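Local coordinates for cobalamin (Vitamin B12) biosynthesis CbiX protein (Marinobacter aquaeolei, PDB 3LYH), which is a putative cobalamin-biosynthesis protein of the CbiX family, probably a metal-binding lyase whose two copies pair symmetrically in the crystal, at the interface of chains A and B. Sequence-based numbering; all coordinates share one arbitrary frame. Chains: chain A/B, Cobalamin (Vitamin B12) biosynthesis CbiX protein.

Contact 1: the interface of chains A and B. Residues chain A 72-75; chain B 17, 20, 23-24.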
loop_
_atom_site.group_PDB
_atom_site.type_symbol
_atom_site.label_atom_id
_atom_site.label_comp_id
_atom_site.label_asym_id
_atom_site.label_seq_id
_atom_site.Cartn_x
_atom_site.Cartn_y
_atom_site.Cartn_z
ATOM N N LEU A 72 0.414 -2.172 2.624
ATOM C CA LEU A 72 0.096 -0.980 3.404
ATOM C C LEU A 72 -0.272 -1.304 4.844
ATOM O O LEU A 72 -0.026 -0.494 5.716
ATOM C CB LEU A 72 -0.977 -0.115 2.742
ATOM C CG LEU A 72 -0.595 0.451 1.359
ATOM C CD1 LEU A 72 -1.742 1.186 0.668
ATOM C CD2 LEU A 72 0.587 1.398 1.528
ATOM N N ALA A 73 -0.915 -2.451 5.066
ATOM C CA ALA A 73 -1.169 -2.928 6.416
ATOM C C ALA A 73 -1.312 -4.433 6.439
ATOM O O ALA A 73 -1.624 -5.046 5.420
ATOM C CB ALA A 73 -2.422 -2.291 6.970
ATOM N N ALA A 74 -1.182 -4.993 7.637
ATOM C CA ALA A 74 -1.362 -6.447 7.829
ATOM C C ALA A 74 -2.437 -6.661 8.860
ATOM O O ALA A 74 -2.260 -6.281 10.027
ATOM C CB ALA A 74 -0.096 -7.075 8.306
ATOM N N GLY A 75 -3.519 -7.322 8.460
ATOM C CA GLY A 75 -4.547 -7.796 9.404
ATOM C C GLY A 75 -4.144 -9.013 10.218
ATOM O O GLY A 75 -3.010 -9.494 10.111
ATOM N N ASP B 17 -10.440 -5.030 12.562
ATOM C CA ASP B 17 -9.101 -5.184 13.139
ATOM C C ASP B 17 -8.528 -3.812 13.475
ATOM O O ASP B 17 -8.362 -2.969 12.607
ATOM C CB ASP B 17 -8.180 -5.951 12.187
ATOM C CG ASP B 17 -6.840 -6.273 12.813
ATOM O OD1 ASP B 17 -6.805 -7.153 13.722
ATOM O OD2 ASP B 17 -5.832 -5.650 12.425
ATOM N N TRP B 20 -5.139 -2.836 11.740
ATOM C CA TRP B 20 -5.346 -2.495 10.372
ATOM C C TRP B 20 -5.748 -1.007 10.249
ATOM O O TRP B 20 -5.131 -0.246 9.480
ATOM C CB TRP B 20 -6.445 -3.396 9.820
ATOM C CG TRP B 20 -6.883 -3.064 8.472
ATOM C CD1 TRP B 20 -7.844 -2.119 8.110
ATOM C CD2 TRP B 20 -6.405 -3.637 7.269
ATOM N NE1 TRP B 20 -7.971 -2.096 6.750
ATOM C CE2 TRP B 20 -7.129 -3.044 6.209
ATOM C CE3 TRP B 20 -5.443 -4.628 6.975
ATOM C CZ2 TRP B 20 -6.894 -3.377 4.865
ATOM C CZ3 TRP B 20 -5.229 -4.975 5.654
ATOM C CH2 TRP B 20 -5.943 -4.342 4.608
ATOM N N THR B 23 -3.075 1.533 11.247
ATOM C CA THR B 23 -2.047 1.693 10.196
ATOM C C THR B 23 -2.519 2.674 9.143
ATOM O O THR B 23 -1.751 3.552 8.694
ATOM C CB THR B 23 -1.648 0.319 9.627
ATOM O OG1 THR B 23 -1.334 -0.559 10.719
ATOM C CG2 THR B 23 -0.428 0.470 8.690
ATOM N N PHE B 24 -3.769 2.576 8.690
ATOM C CA PHE B 24 -4.261 3.501 7.694
ATOM C C PHE B 24 -4.425 4.894 8.234
ATOM O O PHE B 24 -4.150 5.851 7.540
ATOM C CB PHE B 24 -5.541 2.986 7.006
ATOM C CG PHE B 24 -5.251 1.949 6.007
ATOM C CD1 PHE B 24 -5.347 0.586 6.340
ATOM C CD2 PHE B 24 -4.866 2.291 4.733
ATOM C CE1 PHE B 24 -5.028 -0.389 5.381
ATOM C CE2 PHE B 24 -4.544 1.319 3.798
ATOM C CZ PHE B 24 -4.590 0.003 4.145
HETATM O O HOH W 1 -0.172 -3.121 9.777
#
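B:Trp20 holds its CG anti to the backbone N (chi1 173°), whereas B:Phe24, one turn further along helix 18-34, turns CG anti to the carbonyl carbon (chi1 -77°); the two rings are thereby brought together against the methyl group of A:Ala73. This is one patch of a two-fold symmetric interface between two CbiX-family chains, in which loop residues A:Leu72 to A:Gly75 run across the first turns of the helix. The methyl carbon CB of A:Ala73 lies over one face of the indole, nearer its border than its middle, and reaches CE1 of B:Phe24 at 3.6 Å and CB of B:Thr23 at 3.8 Å. On that same indole face sits B:Phe24 CE1. The backbone N of A:Gly75 approaches the indole edge in plane, 3.6 Å from CE3 of B:Trp20. A:Leu72 adds its CB, 3.9 Å from CZ of B:Phe24. The methyl CG2 of B:Thr23 points at the loop, and its hydroxyl OG1 shares water 1 with the amide N of A:Ala74, both at 3.0 Å. B:Asp17 serves as the N-cap: its carboxylate OD2 accepts a hydrogen bond from the backbone N of B:Trp20 at 3.0 Å, on the anti side and 28° out of the carboxylate plane. An alanine in place of B:Asp17 takes away the carboxylate that caps the B:Trp20 amide, and the helix start carrying the indole would probably be less firmly fixed.

Contact 2: the interface of chains A and B. Residues chain A 10, 27, 30-31, 70; chain B 110, 113-114, 117.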
loop_
_atom_site.group_PDB
_atom_site.type_symbol
_atom_site.label_atom_id
_atom_site.label_comp_id
_atom_site.label_asym_id
_atom_site.label_seq_id
_atom_site.Cartn_x
_atom_site.Cartn_y
_atom_site.Cartn_z
ATOM N N LEU A 10 11.277 -8.098 -1.876
ATOM C CA LEU A 10 10.013 -7.371 -1.680
ATOM C C LEU A 10 8.900 -8.410 -1.809
ATOM O O LEU A 10 8.788 -9.056 -2.880
ATOM C CB LEU A 10 9.875 -6.306 -2.774
ATOM C CG LEU A 10 10.802 -5.101 -2.614
ATOM C CD1 LEU A 10 10.809 -4.219 -3.884
ATOM C CD2 LEU A 10 10.331 -4.300 -1.423
ATOM N N LEU A 27 5.867 -0.873 -9.119
ATOM C CA LEU A 27 6.189 -0.452 -7.716
ATOM C C LEU A 27 7.560 -0.908 -7.221
ATOM O O LEU A 27 8.272 -0.134 -6.529
ATOM C CB LEU A 27 5.138 -0.950 -6.719
ATOM C CG LEU A 27 3.832 -0.138 -6.683
ATOM C CD1 LEU A 27 2.709 -0.920 -5.945
ATOM C CD2 LEU A 27 4.017 1.220 -6.012
ATOM N N PRO A 30 11.955 0.657 -9.127
ATOM C CA PRO A 30 13.071 1.530 -8.697
ATOM C C PRO A 30 14.004 0.784 -7.727
ATOM O O PRO A 30 15.206 0.922 -7.793
ATOM C CB PRO A 30 12.366 2.725 -8.027
ATOM C CG PRO A 30 11.104 2.816 -8.719
ATOM C CD PRO A 30 10.672 1.329 -8.844
ATOM N N THR A 31 13.443 -0.032 -6.836
ATOM C CA THR A 31 14.261 -0.906 -6.008
ATOM C C THR A 31 15.072 -1.941 -6.777
ATOM O O THR A 31 16.275 -2.107 -6.557
ATOM C CB THR A 31 13.400 -1.683 -4.988
ATOM O OG1 THR A 31 12.693 -0.766 -4.162
ATOM C CG2 THR A 31 14.284 -2.565 -4.096
ATOM N N LEU A 70 5.490 -5.680 0.917
ATOM C CA LEU A 70 4.842 -4.588 0.157
ATOM C C LEU A 70 3.332 -4.585 0.467
ATOM O O LEU A 70 2.519 -4.928 -0.397
ATOM C CB LEU A 70 5.079 -4.769 -1.345
ATOM C CG LEU A 70 6.480 -4.746 -1.839
ATOM C CD1 LEU A 70 6.430 -4.686 -3.404
ATOM C CD2 LEU A 70 7.327 -3.551 -1.221
ATOM N N GLY B 110 6.806 4.029 -5.715
ATOM C CA GLY B 110 7.975 3.200 -6.031
ATOM C C GLY B 110 9.290 3.767 -5.484
ATOM O O GLY B 110 10.157 3.031 -4.993
ATOM N N ILE B 113 9.209 3.325 -1.673
ATOM C CA ILE B 113 9.518 1.921 -1.387
ATOM C C ILE B 113 11.024 1.651 -1.465
ATOM O O ILE B 113 11.614 1.018 -0.607
ATOM C CB ILE B 113 8.690 0.954 -2.311
ATOM C CG1 ILE B 113 7.222 1.008 -1.928
ATOM C CG2 ILE B 113 9.238 -0.466 -2.268
ATOM C CD1 ILE B 113 6.283 0.355 -2.957
ATOM N N ARG B 114 11.670 2.184 -2.489
ATOM C CA ARG B 114 13.123 2.062 -2.607
ATOM C C ARG B 114 13.808 2.644 -1.357
ATOM O O ARG B 114 14.752 2.081 -0.841
ATOM C CB ARG B 114 13.643 2.783 -3.856
ATOM C CG ARG B 114 15.084 2.565 -4.111
ATOM C CD ARG B 114 15.594 3.338 -5.290
ATOM N NE ARG B 114 15.351 4.760 -5.115
ATOM C CZ ARG B 114 15.502 5.659 -6.083
ATOM N NH1 ARG B 114 15.908 5.294 -7.299
ATOM N NH2 ARG B 114 15.238 6.929 -5.828
ATOM N N VAL B 117 13.432 0.292 1.478
ATOM C CA VAL B 117 14.275 -0.879 1.261
ATOM C C VAL B 117 15.758 -0.564 1.565
ATOM O O VAL B 117 16.457 -1.379 2.217
ATOM C CB VAL B 117 14.141 -1.480 -0.144
ATOM C CG1 VAL B 117 15.186 -2.551 -0.368
ATOM C CG2 VAL B 117 12.736 -2.055 -0.346
HETATM O O HOH W 2 10.669 0.437 -5.625
#
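Helix 18-34 of chain A lies against helix 107-125 of chain B closely enough for the main chains to touch, the carbonyl O of A:Leu27 standing 3.4 Å from CA of B:Gly110, where no side chain intervenes. The ring of A:Pro30 rests on the same glycine through CB and CG. Water 2 sits between the helices and gathers polar groups from both: it is 2.6 Å from the carbonyl O of A:Leu27, 2.7 Å from that of B:Gly110 and 2.8 Å from the hydroxyl OG1 of A:Thr31, and it also meets the amide N of A:Thr31. The hydroxyl of A:Thr31 can face this water because OG1 stands beside the backbone N (chi1 -58°), which turns the methyl CG2 toward CG1 of B:Val117. B:Ile113 is the main apolar insert. Its two branches part, CG2 going to CD2 of A:Leu70 at 3.8 Å and CD1 to CD2 of A:Leu27 at 3.9 Å, and it meets each leucine side chain at about a right angle. Further along the helix, CG2 of B:Val117 presses on CD2 of A:Leu10 at 3.5 Å, a tight fit of two methyl groups whose side chains cross obliquely. The aliphatic part of B:Arg114 runs beside A:Pro30 and A:Thr31, with CD 3.5 Å from the carbonyl O of A:Pro30, before the chain bends at chi3 (57°). Together these contacts seat the C-terminal helix of one subunit on the other subunit, a packing repeated by the symmetry twin that plausibly stabilises a dimer.

Contact 1 and contact 2 are centred about 19 Å apart, measured between the centres of their C-alpha atoms, and belong to the same two-fold symmetric interface. Helix 18-34 takes part in both: its first turns in chain B receive the chain A loop in contact 1, while its later turns in chain A receive the C-terminal helix of chain B in contact 2. Chain A also contributes neighbouring positions, A:Leu70 to one and A:Leu72 to the other. With the chains exchanged, each helix 18-34 is engaged at both places, which suggests a substantial dimer, although the crystal assembly alone does not prove it.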